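Local coordinates for protein hydrolase (Bacteroides thetaiotaomicron, PDB 2OBB) that is of unknown function but is classed as a hydrolase and binds a magnesium ion, probably as a member of the HAD-like phosphohydrolase superfamily, at residues Met4-Asp9 and Glu111-Lys116; Leu93-Asp96 and Gly102-Asp105. One frame throughout, in Å; residues are numbered along the deposited sequence.

Contact 1: residues Met4-Asp9 and Glu111-Lys116; sequences MTIAVD and EMIKEK. With MG (magnesium ion), chain B.
I113 is the residue of helix 106-115 that meets both M4 and I6, and its two branches divide the work in an apolar contact without hydrogen bonds that buries 114 Å² in all. In sequence order, E111 comes first and contributes within the helix, its O accepting from E115 N at 2.8 Å; its carboxylate pairs with K117 beyond the segment. M112, a selenomethionine, faces P104 and I122, as well as V100 of the second subunit. I113 follows. Its side chain and that of selenomethionine M4 cross obliquely, with M4 CE 3.5 Å from I113 CG2, the branch anti to the backbone N; the spacing is tighter than usual for two carbons. A bend about the CG-SE bond of M4 (chi3 -71°) brings that methyl to the helix. The other branch of I113 is extended, and its CD1 meets I6 CD1 tip to tip at 4.2 Å.

The helix therefore packs on a parallel sheet in which strand 5-8 is an inner member. That strand leads to D9, the first aspartate of a DxDx(T/V) pattern consistent with a HAD-like fold, and D9 OD2 binds magnesium at 2.1 Å. I113 also touches L93 of strand 93-95, outermost within this chain. The chain leaves the helix at K116, with positive phi.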
loop_
_atom_site.group_PDB
_atom_site.type_symbol
_atom_site.label_atom_id
_atom_site.label_comp_id
_atom_site.label_asym_id
_atom_site.label_seq_id
_atom_site.Cartn_x
_atom_site.Cartn_y
_atom_site.Cartn_z
HETATM N N MSE A 4 11.664 -7.747 8.640
HETATM C CA MSE A 4 10.365 -7.145 8.441
HETATM C C MSE A 4 9.376 -8.045 7.692
HETATM O O MSE A 4 9.754 -8.912 6.924
HETATM C CB MSE A 4 10.531 -5.839 7.665
HETATM C CG MSE A 4 11.182 -4.658 8.415
HETATM SE SE MSE A 4 10.996 -3.021 7.289
HETATM C CE MSE A 4 12.260 -3.468 5.850
ATOM N N THR A 5 8.095 -7.790 7.896
ATOM C CA THR A 5 7.052 -8.431 7.127
ATOM C C THR A 5 6.667 -7.494 5.995
ATOM O O THR A 5 6.157 -6.400 6.223
ATOM C CB THR A 5 5.834 -8.705 8.015
ATOM O OG1 THR A 5 6.233 -9.499 9.138
ATOM C CG2 THR A 5 4.736 -9.433 7.224
ATOM N N ILE A 6 6.893 -7.935 4.770
ATOM C CA ILE A 6 6.747 -7.101 3.588
ATOM C C ILE A 6 5.570 -7.636 2.781
ATOM O O ILE A 6 5.580 -8.822 2.415
ATOM C CB ILE A 6 8.024 -7.174 2.762
ATOM C CG1 ILE A 6 9.229 -6.730 3.633
ATOM C CG2 ILE A 6 7.906 -6.346 1.495
ATOM C CD1 ILE A 6 10.545 -6.825 2.963
ATOM N N ALA A 7 4.572 -6.776 2.511
ATOM C CA ALA A 7 3.472 -7.128 1.630
ATOM C C ALA A 7 3.867 -6.798 0.201
ATOM O O ALA A 7 4.269 -5.677 -0.072
ATOM C CB ALA A 7 2.225 -6.360 2.012
ATOM N N VAL A 8 3.767 -7.759 -0.709
ATOM C CA VAL A 8 4.145 -7.502 -2.093
ATOM C C VAL A 8 2.985 -7.740 -3.039
ATOM O O VAL A 8 2.389 -8.836 -3.083
ATOM C CB VAL A 8 5.390 -8.330 -2.556
ATOM C CG1 VAL A 8 5.971 -7.762 -3.915
ATOM C CG2 VAL A 8 6.465 -8.333 -1.472
ATOM N N ASP A 9 2.679 -6.716 -3.823
ATOM C CA ASP A 9 1.636 -6.834 -4.825
ATOM C C ASP A 9 2.115 -7.758 -5.944
ATOM O O ASP A 9 3.309 -8.018 -6.068
ATOM C CB ASP A 9 1.293 -5.457 -5.346
ATOM C CG ASP A 9 0.307 -5.490 -6.468
ATOM O OD1 ASP A 9 -0.765 -6.076 -6.285
ATOM O OD2 ASP A 9 0.583 -4.890 -7.531
ATOM N N GLU A 111 17.949 -1.413 -2.239
ATOM C CA GLU A 111 18.746 -0.406 -1.522
ATOM C C GLU A 111 17.942 0.296 -0.420
ATOM O O GLU A 111 18.449 0.520 0.674
ATOM C CB GLU A 111 19.350 0.611 -2.486
ATOM C CG GLU A 111 20.031 1.777 -1.821
ATOM C CD GLU A 111 20.715 2.720 -2.819
ATOM O OE1 GLU A 111 20.487 2.568 -4.053
ATOM O OE2 GLU A 111 21.482 3.620 -2.375
HETATM N N MSE A 112 16.692 0.644 -0.693
HETATM C CA MSE A 112 15.885 1.379 0.294
HETATM C C MSE A 112 15.631 0.553 1.572
HETATM O O MSE A 112 15.810 1.048 2.694
HETATM C CB MSE A 112 14.559 1.829 -0.321
HETATM C CG MSE A 112 14.701 2.801 -1.467
HETATM SE SE MSE A 112 12.950 3.433 -2.134
HETATM C CE MSE A 112 12.040 1.811 -2.547
ATOM N N ILE A 113 15.216 -0.699 1.387
ATOM C CA ILE A 113 15.005 -1.630 2.495
ATOM C C ILE A 113 16.316 -1.902 3.262
ATOM O O ILE A 113 16.359 -1.818 4.505
ATOM C CB ILE A 113 14.427 -2.964 1.976
ATOM C CG1 ILE A 113 13.108 -2.708 1.276
ATOM C CG2 ILE A 113 14.272 -3.961 3.090
ATOM C CD1 ILE A 113 12.488 -3.913 0.691
ATOM N N LYS A 114 17.371 -2.212 2.502
ATOM C CA LYS A 114 18.655 -2.607 3.053
ATOM C C LYS A 114 19.342 -1.472 3.795
ATOM O O LYS A 114 19.866 -1.668 4.886
ATOM C CB LYS A 114 19.563 -3.126 1.930
ATOM C CG LYS A 114 20.854 -3.753 2.414
ATOM C CD LYS A 114 20.651 -5.211 2.806
ATOM C CE LYS A 114 21.910 -5.760 3.489
ATOM N NZ LYS A 114 22.922 -6.158 2.476
ATOM N N GLU A 115 19.349 -0.289 3.195
ATOM C CA GLU A 115 20.080 0.841 3.736
ATOM C C GLU A 115 19.174 1.746 4.577
ATOM O O GLU A 115 19.630 2.772 5.097
ATOM C CB GLU A 115 20.737 1.637 2.608
ATOM C CG GLU A 115 21.552 0.805 1.632
ATOM C CD GLU A 115 22.705 0.056 2.300
ATOM O OE1 GLU A 115 23.427 0.686 3.117
ATOM O OE2 GLU A 115 22.894 -1.155 2.010
ATOM N N LYS A 116 17.906 1.354 4.729
ATOM C CA LYS A 116 16.888 2.171 5.419
ATOM C C LYS A 116 16.873 3.582 4.825
ATOM O O LYS A 116 17.380 4.540 5.406
ATOM C CB LYS A 116 17.096 2.171 6.936
ATOM C CG LYS A 116 16.384 1.030 7.650
ATOM C CD LYS A 116 17.241 0.471 8.797
ATOM C CE LYS A 116 16.637 -0.817 9.387
ATOM N NZ LYS A 116 17.633 -1.561 10.242
HETATM MG MG MG B . -0.433 -3.928 -9.092
HETATM O O HOH W 1 -2.124 -4.988 -8.802
HETATM O O HOH W 2 -1.215 -2.900 -7.401
HETATM O O HOH W 3 -1.293 -2.717 -10.599
#

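Contact 2: residues Leu93-Asp96 and Gly102-Asp105; sequences LFID and GIPD
D96 and I103 come closest in the backbone, with their CA atoms 6.7 Å apart and no hydrogen bond between the segments, so the loop lies beside the end of strand 93-95 without extending the sheet. I103 supplies the side chain that fills the interval. Its CG1 sits between the backbone N and the carbonyl carbon (chi1 63°), which leaves CG2 beside the N and directed at the D96 carbonyl. CG2 lies 3.0 Å from D96 O, a short approach whose exact value is doubtful at 2.20 Å resolution. The longer branch turns to strand residue I95: I103 CD1 is 4.1 Å from I95 CG2, and the two side chains cross at about a right angle. T13 touches both isoleucines, while W106 and I109 of the following helix pack on I95. Replacing I103 by an alanine is likely to leave a gap beside I95 CG2 and the D96 carbonyl without its methyl neighbour.

The carboxylate of D96 looks elsewhere: OD1 accepts from R98 N, and OD2 forms a salt bridge with K88 of the second subunit. The aspartate is thus divided, its backbone carbonyl against hydrocarbon and its charge probably balanced across the dimer, so the contact between the two segments themselves is apolar packing.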
loop_
_atom_site.group_PDB
_atom_site.type_symbol
_atom_site.label_atom_id
_atom_site.label_comp_id
_atom_site.label_asym_id
_atom_site.label_seq_id
_atom_site.Cartn_x
_atom_site.Cartn_y
_atom_site.Cartn_z
ATOM N N LEU A 93 5.822 -3.130 5.725
ATOM C CA LEU A 93 6.162 -2.481 4.473
ATOM C C LEU A 93 5.226 -2.970 3.361
ATOM O O LEU A 93 4.831 -4.151 3.358
ATOM C CB LEU A 93 7.589 -2.830 4.093
ATOM C CG LEU A 93 8.329 -1.860 3.173
ATOM C CD1 LEU A 93 8.827 -0.653 4.020
ATOM C CD2 LEU A 93 9.476 -2.571 2.470
ATOM N N PHE A 94 4.892 -2.067 2.430
ATOM C CA PHE A 94 4.087 -2.400 1.278
ATOM C C PHE A 94 4.841 -2.062 -0.019
ATOM O O PHE A 94 5.311 -0.949 -0.219
ATOM C CB PHE A 94 2.751 -1.654 1.332
ATOM C CG PHE A 94 1.872 -2.055 2.486
ATOM C CD1 PHE A 94 2.022 -1.462 3.735
ATOM C CD2 PHE A 94 0.913 -3.039 2.325
ATOM C CE1 PHE A 94 1.190 -1.822 4.814
ATOM C CE2 PHE A 94 0.055 -3.416 3.403
ATOM C CZ PHE A 94 0.191 -2.805 4.638
ATOM N N ILE A 95 4.955 -3.042 -0.892
ATOM C CA ILE A 95 5.546 -2.820 -2.199
ATOM C C ILE A 95 4.410 -3.032 -3.168
ATOM O O ILE A 95 3.906 -4.151 -3.299
ATOM C CB ILE A 95 6.710 -3.808 -2.482
ATOM C CG1 ILE A 95 7.770 -3.703 -1.374
ATOM C CG2 ILE A 95 7.324 -3.545 -3.903
ATOM C CD1 ILE A 95 8.907 -4.704 -1.495
ATOM N N ASP A 96 4.018 -1.956 -3.848
ATOM C CA ASP A 96 2.833 -1.957 -4.691
ATOM C C ASP A 96 2.974 -0.924 -5.820
ATOM O O ASP A 96 3.331 0.243 -5.583
ATOM C CB ASP A 96 1.650 -1.602 -3.817
ATOM C CG ASP A 96 0.343 -2.069 -4.388
ATOM O OD1 ASP A 96 0.148 -1.785 -5.592
ATOM O OD2 ASP A 96 -0.502 -2.631 -3.595
ATOM N N GLY A 102 4.557 5.932 -7.331
ATOM C CA GLY A 102 4.981 4.771 -8.105
ATOM C C GLY A 102 6.126 3.997 -7.471
ATOM O O GLY A 102 6.827 4.510 -6.582
ATOM N N ILE A 103 6.322 2.751 -7.887
ATOM C CA ILE A 103 7.496 2.003 -7.389
ATOM C C ILE A 103 8.681 2.056 -8.344
ATOM O O ILE A 103 8.502 2.045 -9.573
ATOM C CB ILE A 103 7.217 0.575 -6.867
ATOM C CG1 ILE A 103 6.679 -0.352 -7.981
ATOM C CG2 ILE A 103 6.326 0.603 -5.444
ATOM C CD1 ILE A 103 6.926 -1.840 -7.570
ATOM N N PRO A 104 9.898 2.173 -7.769
ATOM C CA PRO A 104 11.090 2.313 -8.601
ATOM C C PRO A 104 11.516 0.891 -8.950
ATOM O O PRO A 104 10.873 -0.065 -8.540
ATOM C CB PRO A 104 12.086 3.005 -7.668
ATOM C CG PRO A 104 11.677 2.520 -6.285
ATOM C CD PRO A 104 10.226 2.114 -6.328
ATOM N N ASP A 105 12.570 0.716 -9.715
ATOM C CA ASP A 105 12.931 -0.647 -10.011
ATOM C C ASP A 105 13.498 -1.352 -8.772
ATOM O O ASP A 105 13.893 -0.711 -7.750
ATOM C CB ASP A 105 13.866 -0.710 -11.207
ATOM C CG ASP A 105 15.096 0.103 -11.005
ATOM O OD1 ASP A 105 15.729 -0.056 -9.940
ATOM O OD2 ASP A 105 15.448 0.884 -11.928
#

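Contact 2 is nested within the chain loop closed by contact 1, their centres about 9 Å apart, and the two join through neighbouring parallel strands. The probable bonds A7 N to L93 O and A7 O to I95 N, each 2.8 Å, link strands 5-8 and 93-95, and I6 CG2 packs on I95 CD1 at 3.6 Å. Both strands end toward the magnesium site, completed by D11 and D97. The nearest atoms of the D96 side chain and the ion are about 4 Å apart, placing D96 beside the site, while D9 is a ligand. The K88 that bridges D96 also forms a salt bridge with D9 OD1, so this lysine of the second subunit serves both contacts, and V100 of that subunit packs against I113 and I95.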